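Local coordinates for hypothetical protein MJ1247 (Methanocaldococcus jannaschii, PDB 1JEO) that catalyses the interconversion of 3-hexulose 6-phosphate and fructose 6-phosphate and is a member of the SIS family, at residues Ile34-Lys39 against Asn109-Ala114; Ile54-Ala59 against Val72-Thr77; Leu86-Gly91 against Glu96-Val101. All coordinates share one frame; numbering follows the deposited sequence.

Interaction 1: Ile34-Lys39 against Asn109-Ala114; sequences IDRIIK and NNNIIA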
loop_
_atom_site.group_PDB
_atom_site.type_symbol
_atom_site.label_atom_id
_atom_site.label_comp_id
_atom_site.label_asym_id
_atom_site.label_seq_id
_atom_site.Cartn_x
_atom_site.Cartn_y
_atom_site.Cartn_z
ATOM N N ILE A 34 8.939 1.077 4.797
ATOM C CA ILE A 34 9.650 2.319 4.483
ATOM C C ILE A 34 11.092 2.055 4.019
ATOM O O ILE A 34 11.549 2.668 3.053
ATOM C CB ILE A 34 9.607 3.296 5.706
ATOM C CG1 ILE A 34 8.159 3.741 5.945
ATOM C CG2 ILE A 34 10.508 4.521 5.492
ATOM C CD1 ILE A 34 7.934 4.429 7.258
ATOM N N ASP A 35 11.765 1.105 4.669
ATOM C CA ASP A 35 13.145 0.732 4.340
ATOM C C ASP A 35 13.238 0.149 2.922
ATOM O O ASP A 35 14.126 0.526 2.150
ATOM C CB ASP A 35 13.686 -0.268 5.374
ATOM C CG ASP A 35 15.199 -0.408 5.328
ATOM O OD1 ASP A 35 15.903 0.624 5.282
ATOM O OD2 ASP A 35 15.685 -1.559 5.345
ATOM N N ARG A 36 12.268 -0.702 2.574
ATOM C CA ARG A 36 12.185 -1.338 1.254
ATOM C C ARG A 36 11.861 -0.336 0.145
ATOM O O ARG A 36 12.350 -0.483 -0.973
ATOM C CB ARG A 36 11.145 -2.458 1.260
ATOM C CG ARG A 36 11.559 -3.668 2.063
ATOM C CD ARG A 36 10.400 -4.628 2.210
ATOM N NE ARG A 36 10.651 -5.648 3.224
ATOM C CZ ARG A 36 10.972 -6.913 2.964
ATOM N NH1 ARG A 36 11.087 -7.343 1.715
ATOM N NH2 ARG A 36 11.178 -7.752 3.966
ATOM N N ILE A 37 11.071 0.693 0.479
ATOM C CA ILE A 37 10.686 1.762 -0.459
ATOM C C ILE A 37 11.902 2.645 -0.805
ATOM O O ILE A 37 12.114 2.981 -1.976
ATOM C CB ILE A 37 9.479 2.612 0.109
ATOM C CG1 ILE A 37 8.165 1.832 -0.058
ATOM C CG2 ILE A 37 9.364 3.992 -0.575
ATOM C CD1 ILE A 37 6.949 2.471 0.619
ATOM N N ILE A 38 12.718 2.955 0.207
ATOM C CA ILE A 38 13.923 3.781 0.043
ATOM C C ILE A 38 15.061 3.030 -0.681
ATOM O O ILE A 38 15.795 3.624 -1.485
ATOM C CB ILE A 38 14.384 4.359 1.434
ATOM C CG1 ILE A 38 13.329 5.349 1.947
ATOM C CG2 ILE A 38 15.750 5.068 1.343
ATOM C CD1 ILE A 38 13.492 5.759 3.403
ATOM N N LYS A 39 15.148 1.721 -0.447
ATOM C CA LYS A 39 16.184 0.882 -1.051
ATOM C C LYS A 39 15.873 0.361 -2.451
ATOM O O LYS A 39 16.784 -0.052 -3.172
ATOM C CB LYS A 39 16.539 -0.286 -0.125
ATOM C CG LYS A 39 17.356 0.116 1.093
ATOM C CD LYS A 39 17.636 -1.081 1.978
ATOM C CE LYS A 39 18.538 -0.712 3.141
ATOM N NZ LYS A 39 18.736 -1.872 4.056
ATOM N N ASN A 109 12.161 -11.749 -7.997
ATOM C CA ASN A 109 12.718 -11.534 -6.649
ATOM C C ASN A 109 11.727 -11.891 -5.530
ATOM O O ASN A 109 10.602 -12.314 -5.807
ATOM C CB ASN A 109 13.302 -10.106 -6.463
ATOM C CG ASN A 109 12.253 -8.989 -6.533
ATOM O OD1 ASN A 109 11.101 -9.154 -6.134
ATOM N ND2 ASN A 109 12.680 -7.825 -6.994
ATOM N N ASN A 110 12.144 -11.677 -4.281
ATOM C CA ASN A 110 11.318 -11.956 -3.102
ATOM C C ASN A 110 10.723 -10.690 -2.490
ATOM O O ASN A 110 9.968 -10.768 -1.529
ATOM C CB ASN A 110 12.146 -12.671 -2.025
ATOM C CG ASN A 110 12.445 -14.117 -2.366
ATOM O OD1 ASN A 110 11.693 -14.775 -3.084
ATOM N ND2 ASN A 110 13.542 -14.628 -1.826
ATOM N N ASN A 111 11.042 -9.536 -3.077
ATOM C CA ASN A 111 10.598 -8.221 -2.601
ATOM C C ASN A 111 9.114 -7.898 -2.881
ATOM O O ASN A 111 8.786 -6.987 -3.653
ATOM C CB ASN A 111 11.529 -7.154 -3.198
ATOM C CG ASN A 111 11.817 -6.011 -2.245
ATOM O OD1 ASN A 111 12.351 -4.982 -2.656
ATOM N ND2 ASN A 111 11.463 -6.175 -0.973
ATOM N N ILE A 112 8.228 -8.667 -2.242
ATOM C CA ILE A 112 6.780 -8.525 -2.398
ATOM C C ILE A 112 6.108 -8.254 -1.045
ATOM O O ILE A 112 6.307 -8.998 -0.083
ATOM C CB ILE A 112 6.141 -9.805 -3.055
ATOM C CG1 ILE A 112 6.789 -10.105 -4.416
ATOM C CG2 ILE A 112 4.626 -9.621 -3.248
ATOM C CD1 ILE A 112 6.438 -11.458 -5.000
ATOM N N ILE A 113 5.326 -7.174 -0.989
ATOM C CA ILE A 113 4.590 -6.782 0.214
ATOM C C ILE A 113 3.091 -6.894 -0.076
ATOM O O ILE A 113 2.625 -6.503 -1.152
ATOM C CB ILE A 113 4.929 -5.316 0.663
ATOM C CG1 ILE A 113 6.422 -5.193 0.980
ATOM C CG2 ILE A 113 4.088 -4.900 1.905
ATOM C CD1 ILE A 113 6.898 -3.778 1.184
ATOM N N ALA A 114 2.352 -7.453 0.878
ATOM C CA ALA A 114 0.909 -7.603 0.747
ATOM C C ALA A 114 0.199 -6.876 1.872
ATOM O O ALA A 114 0.530 -7.063 3.046
ATOM C CB ALA A 114 0.516 -9.075 0.742
#
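NH1 of R36 is held by a salt bridge to D127, and the amide of N111 comes close to it, with R36 NH1 to N111 ND2 at 3.0 Å. Here the end of helix 24-39 meets the chain leading into strand 112-115. These elements belong to the SIS domain, an alpha/beta fold with helices packed on a parallel sheet. NE of R36 is hydrogen-bonded to S32, one turn earlier on the same helix. At least two nitrogens are therefore held, which should limit rotation of the group. D127 is itself hydrogen-bonded through its backbone to I112. The amide end of N111 lies at the guanidinium edge, near its plane. The two flat groups are tilted 39° apart.

N111 is the centre of an inverse gamma turn, closed by I112 N to N110 O at 2.8 Å. The strand begins straight after this turn. The side chain of R36 reaches across because its chain is extended from CG to NE (chi2 171°, chi3 -167°). The apolar part of the contact is small. I113 points toward the helix, and its buried side chain crosses the arginine chain obliquely. Its terminal CD1 meets the methylene CD of R36 at 3.7 Å.

Interaction 2: Ile54-Ala59 against Val72-Thr77; sequences IGRCFA and VGETTT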
loop_
_atom_site.group_PDB
_atom_site.type_symbol
_atom_site.label_atom_id
_atom_site.label_comp_id
_atom_site.label_asym_id
_atom_site.label_seq_id
_atom_site.Cartn_x
_atom_site.Cartn_y
_atom_site.Cartn_z
ATOM N N ILE A 54 -7.280 2.950 -4.553
ATOM C CA ILE A 54 -6.598 3.359 -3.322
ATOM C C ILE A 54 -5.089 3.180 -3.581
ATOM O O ILE A 54 -4.279 4.018 -3.172
ATOM C CB ILE A 54 -7.116 2.514 -2.088
ATOM C CG1 ILE A 54 -8.274 3.242 -1.386
ATOM C CG2 ILE A 54 -6.017 2.264 -1.041
ATOM C CD1 ILE A 54 -9.528 3.455 -2.194
ATOM N N GLY A 55 -4.750 2.120 -4.324
ATOM C CA GLY A 55 -3.370 1.825 -4.689
ATOM C C GLY A 55 -2.765 2.908 -5.562
ATOM O O GLY A 55 -1.613 3.296 -5.369
ATOM N N ARG A 56 -3.580 3.434 -6.476
ATOM C CA ARG A 56 -3.182 4.517 -7.379
ATOM C C ARG A 56 -2.923 5.821 -6.599
ATOM O O ARG A 56 -2.011 6.576 -6.938
ATOM C CB ARG A 56 -4.248 4.747 -8.459
ATOM C CG ARG A 56 -4.262 3.722 -9.582
ATOM C CD ARG A 56 -5.407 3.977 -10.552
ATOM N NE ARG A 56 -5.485 3.030 -11.665
ATOM C CZ ARG A 56 -6.123 1.861 -11.626
ATOM N NH1 ARG A 56 -6.743 1.461 -10.519
ATOM N NH2 ARG A 56 -6.157 1.091 -12.705
ATOM N N CYS A 57 -3.694 6.049 -5.532
ATOM C CA CYS A 57 -3.530 7.237 -4.682
ATOM C C CYS A 57 -2.150 7.251 -4.018
ATOM O O CYS A 57 -1.513 8.301 -3.904
ATOM C CB CYS A 57 -4.606 7.289 -3.599
ATOM S SG CYS A 57 -6.274 7.588 -4.189
ATOM N N PHE A 58 -1.683 6.059 -3.639
ATOM C CA PHE A 58 -0.378 5.873 -3.008
ATOM C C PHE A 58 0.738 5.959 -4.057
ATOM O O PHE A 58 1.771 6.588 -3.806
ATOM C CB PHE A 58 -0.349 4.521 -2.276
ATOM C CG PHE A 58 0.949 4.218 -1.552
ATOM C CD1 PHE A 58 1.643 3.028 -1.826
ATOM C CD2 PHE A 58 1.461 5.088 -0.570
ATOM C CE1 PHE A 58 2.836 2.696 -1.128
ATOM C CE2 PHE A 58 2.651 4.771 0.140
ATOM C CZ PHE A 58 3.338 3.571 -0.142
ATOM N N ALA A 59 0.510 5.348 -5.224
ATOM C CA ALA A 59 1.476 5.343 -6.331
ATOM C C ALA A 59 1.795 6.759 -6.805
ATOM O O ALA A 59 2.962 7.104 -7.016
ATOM C CB ALA A 59 0.956 4.503 -7.491
ATOM N N VAL A 72 0.831 -1.064 -11.944
ATOM C CA VAL A 72 0.770 -2.162 -12.917
ATOM C C VAL A 72 -0.542 -2.101 -13.712
ATOM O O VAL A 72 -1.620 -1.965 -13.134
ATOM C CB VAL A 72 0.919 -3.545 -12.208
ATOM C CG1 VAL A 72 0.933 -4.697 -13.217
ATOM C CG2 VAL A 72 2.186 -3.578 -11.356
ATOM N N GLY A 73 -0.428 -2.157 -15.035
ATOM C CA GLY A 73 -1.610 -2.099 -15.882
ATOM C C GLY A 73 -1.682 -0.828 -16.702
ATOM O O GLY A 73 -2.383 -0.789 -17.714
ATOM N N GLU A 74 -0.926 0.193 -16.295
ATOM C CA GLU A 74 -0.944 1.480 -16.991
ATOM C C GLU A 74 0.081 1.649 -18.105
ATOM O O GLU A 74 1.109 0.977 -18.125
ATOM C CB GLU A 74 -0.942 2.635 -15.993
ATOM C CG GLU A 74 -2.186 2.571 -15.097
ATOM C CD GLU A 74 -2.482 3.836 -14.339
ATOM O OE1 GLU A 74 -3.637 3.988 -13.898
ATOM O OE2 GLU A 74 -1.578 4.674 -14.171
ATOM N N THR A 75 -0.245 2.542 -19.038
ATOM C CA THR A 75 0.533 2.839 -20.244
ATOM C C THR A 75 2.056 2.742 -20.245
ATOM O O THR A 75 2.629 1.940 -20.986
ATOM C CB THR A 75 0.109 4.210 -20.839
ATOM O OG1 THR A 75 -1.322 4.286 -20.875
ATOM C CG2 THR A 75 0.638 4.388 -22.255
ATOM N N THR A 76 2.700 3.545 -19.408
ATOM C CA THR A 76 4.150 3.581 -19.371
ATOM C C THR A 76 4.839 2.795 -18.261
ATOM O O THR A 76 5.994 3.064 -17.933
ATOM C CB THR A 76 4.646 5.036 -19.424
ATOM O OG1 THR A 76 4.059 5.787 -18.353
ATOM C CG2 THR A 76 4.257 5.666 -20.772
ATOM N N THR A 77 4.148 1.786 -17.732
ATOM C CA THR A 77 4.703 0.933 -16.677
ATOM C C THR A 77 5.658 -0.096 -17.320
ATOM O O THR A 77 5.245 -0.878 -18.189
ATOM C CB THR A 77 3.569 0.267 -15.852
ATOM O OG1 THR A 77 2.830 1.289 -15.173
ATOM C CG2 THR A 77 4.118 -0.701 -14.820
HETATM O O HOH W 1 -5.870 2.406 -15.196
#
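R56 and E74 join helix 49-64 to the loop after strand 69-71 by a salt bridge at the protein surface. The charged contact is single and direct. NE of R56 donates to OE1 of E74 at 3.1 Å, with an N-H...O angle of 163°. The oxygen sits at the guanidinium edge, close to its plane. The carboxylate is turned differently, and NE meets OE1 from above its plane, 37° out of it. Both side chains are extended; with R56 stretched from CG to NE (chi3 180°), the arginine spans the gap to the loop.

One water adds a bridge. It accepts from R56 NH2 at 2.8 Å and donates to E74 OE1 at 3.0 Å. OE1 therefore accepts two hydrogen bonds, one from NE and one from the water that NH2 holds. An alanine in place of R56 would remove both links and is likely to leave the E74 carboxylate without its charged mate and freer to turn.

The backbone also shapes the loop. At the angles of G73 a side chain would run into the preceding carbonyl oxygen. E74 then opens a type I beta turn, closed by T77 N to E74 O at 3.2 Å.

Within the SIS fold, R56 also touches F71 on strand 69-71. V72 is hydrogen-bonded through its backbone to I45 of strand 43-46, and F58 touches L154 and I158 of helix 144-164.

Interaction 3: Leu86-Gly91 against Glu96-Val101; sequences LILISG and ESVLTV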
loop_
_atom_site.group_PDB
_atom_site.type_symbol
_atom_site.label_atom_id
_atom_site.label_comp_id
_atom_site.label_asym_id
_atom_site.label_seq_id
_atom_site.Cartn_x
_atom_site.Cartn_y
_atom_site.Cartn_z
ATOM N N LEU A 86 7.387 -4.713 -5.193
ATOM C CA LEU A 86 5.979 -4.833 -5.562
ATOM C C LEU A 86 5.120 -4.787 -4.298
ATOM O O LEU A 86 5.379 -5.509 -3.330
ATOM C CB LEU A 86 5.700 -6.132 -6.337
ATOM C CG LEU A 86 4.239 -6.434 -6.712
ATOM C CD1 LEU A 86 3.703 -5.467 -7.767
ATOM C CD2 LEU A 86 4.112 -7.859 -7.196
ATOM N N ILE A 87 4.129 -3.901 -4.303
ATOM C CA ILE A 87 3.202 -3.757 -3.183
ATOM C C ILE A 87 1.812 -4.135 -3.709
ATOM O O ILE A 87 1.327 -3.565 -4.693
ATOM C CB ILE A 87 3.219 -2.310 -2.588
ATOM C CG1 ILE A 87 4.601 -2.001 -1.990
ATOM C CG2 ILE A 87 2.131 -2.145 -1.510
ATOM C CD1 ILE A 87 4.850 -0.544 -1.634
ATOM N N LEU A 88 1.208 -5.135 -3.070
ATOM C CA LEU A 88 -0.116 -5.627 -3.442
ATOM C C LEU A 88 -1.143 -5.269 -2.387
ATOM O O LEU A 88 -0.881 -5.387 -1.192
ATOM C CB LEU A 88 -0.086 -7.145 -3.665
ATOM C CG LEU A 88 0.819 -7.634 -4.807
ATOM C CD1 LEU A 88 0.971 -9.126 -4.778
ATOM C CD2 LEU A 88 0.287 -7.181 -6.164
ATOM N N ILE A 89 -2.279 -4.738 -2.839
ATOM C CA ILE A 89 -3.373 -4.338 -1.952
ATOM C C ILE A 89 -4.596 -5.156 -2.343
ATOM O O ILE A 89 -5.078 -5.062 -3.476
ATOM C CB ILE A 89 -3.661 -2.796 -2.053
ATOM C CG1 ILE A 89 -2.404 -2.009 -1.661
ATOM C CG2 ILE A 89 -4.807 -2.378 -1.106
ATOM C CD1 ILE A 89 -2.356 -0.615 -2.187
ATOM N N SER A 90 -5.064 -5.985 -1.410
ATOM C CA SER A 90 -6.226 -6.844 -1.630
ATOM C C SER A 90 -6.976 -7.129 -0.332
ATOM O O SER A 90 -6.366 -7.492 0.666
ATOM C CB SER A 90 -5.791 -8.163 -2.274
ATOM O OG SER A 90 -6.900 -9.017 -2.490
ATOM N N GLY A 91 -8.303 -7.004 -0.372
ATOM C CA GLY A 91 -9.140 -7.255 0.795
ATOM C C GLY A 91 -9.100 -8.686 1.299
ATOM O O GLY A 91 -8.626 -8.944 2.405
ATOM N N GLU A 96 -7.777 -13.583 -8.111
ATOM C CA GLU A 96 -6.968 -14.240 -9.140
ATOM C C GLU A 96 -5.995 -13.359 -9.923
ATOM O O GLU A 96 -4.852 -13.769 -10.154
ATOM C CB GLU A 96 -7.860 -15.038 -10.091
ATOM C CG GLU A 96 -8.336 -16.380 -9.542
ATOM C CD GLU A 96 -7.244 -17.439 -9.512
ATOM O OE1 GLU A 96 -6.712 -17.782 -10.590
ATOM O OE2 GLU A 96 -6.924 -17.932 -8.411
ATOM N N SER A 97 -6.428 -12.144 -10.273
ATOM C CA SER A 97 -5.585 -11.196 -11.010
ATOM C C SER A 97 -4.404 -10.687 -10.177
ATOM O O SER A 97 -3.343 -10.387 -10.730
ATOM C CB SER A 97 -6.404 -10.018 -11.531
ATOM O OG SER A 97 -7.323 -10.455 -12.512
ATOM N N VAL A 98 -4.590 -10.619 -8.857
ATOM C CA VAL A 98 -3.535 -10.191 -7.927
ATOM C C VAL A 98 -2.525 -11.341 -7.771
ATOM O O VAL A 98 -1.320 -11.101 -7.719
ATOM C CB VAL A 98 -4.129 -9.748 -6.542
ATOM C CG1 VAL A 98 -3.028 -9.524 -5.490
ATOM C CG2 VAL A 98 -4.930 -8.461 -6.713
ATOM N N LEU A 99 -3.029 -12.577 -7.764
ATOM C CA LEU A 99 -2.203 -13.785 -7.647
ATOM C C LEU A 99 -1.311 -14.005 -8.872
ATOM O O LEU A 99 -0.174 -14.452 -8.737
ATOM C CB LEU A 99 -3.080 -15.018 -7.408
ATOM C CG LEU A 99 -3.700 -15.152 -6.017
ATOM C CD1 LEU A 99 -4.735 -16.259 -6.003
ATOM C CD2 LEU A 99 -2.609 -15.446 -5.020
ATOM N N THR A 100 -1.828 -13.638 -10.049
ATOM C CA THR A 100 -1.121 -13.738 -11.333
ATOM C C THR A 100 0.114 -12.819 -11.308
ATOM O O THR A 100 1.217 -13.245 -11.662
ATOM C CB THR A 100 -2.071 -13.335 -12.508
ATOM O OG1 THR A 100 -3.140 -14.283 -12.599
ATOM C CG2 THR A 100 -1.343 -13.286 -13.843
ATOM N N VAL A 101 -0.088 -11.584 -10.838
ATOM C CA VAL A 101 0.968 -10.576 -10.729
ATOM C C VAL A 101 1.992 -10.991 -9.659
ATOM O O VAL A 101 3.195 -10.827 -9.865
ATOM C CB VAL A 101 0.354 -9.158 -10.453
ATOM C CG1 VAL A 101 1.432 -8.104 -10.175
ATOM C CG2 VAL A 101 -0.467 -8.721 -11.664
#
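L88 and V98 meet in the buried part of this contact, where strand 86-89 faces helix 96-101. CG1 of V98 fits against both branches of the leucine and lies 4.1 Å from CD1 of L88. The valine directs this methyl there by placing CG1 opposite its own backbone nitrogen (chi1 170°). The two side chains slide past each other in opposite directions. One helical turn on, CG1 of V101 touches CD2 of L86 at 4.0 Å and CD2 of L88 at 4.3 Å. The packing is purely apolar, and F46 of strand 43-46 also touches L88 and V101.

Strand and helix run nearly antiparallel, 168° apart, with their axes 9.8 Å from each other. They form the first half of the beta-alpha-beta unit made by strand 85-89, helix 96-106 and strand 112-115. Between them, S90 to T95 are part of the inferred substrate-binding site of this SIS domain. Here the contact is thinner. S90 CB is 4.5 Å from V98 CG1, while S90 OG and G91 N hydrogen-bond a citrate, probably from the crystallisation liquor.

Away from the strand the helix exposes E96 and T100, with S97 at the flank. E96 O accepts from both N and OG1 of T100, each at 3.0 Å, and the two donors come from opposite faces of the carbonyl plane.

From the N terminus, helix 24-39 comes first and meets strand 112-115 some seventy residues later, so interaction 1 closes the longest loop. Interactions 2 and 3 both lie within it. Interaction 2 closes first, from helix 49-64 to the loop after strand 69-71. Interaction 3 follows in series as a short strand-to-helix connection. No two loops cross. Interactions 1 and 3 share the parallel sheet; interaction 2 lies at the surface, and its helix packs on that sheet. I113 of interaction 1 is probably hydrogen-bonded through its backbone to L86 and L88 of interaction 3. F58 of helix 49-64 touches both I37 and I87 with the end of its ring, joining all three. G55 also rests on I89.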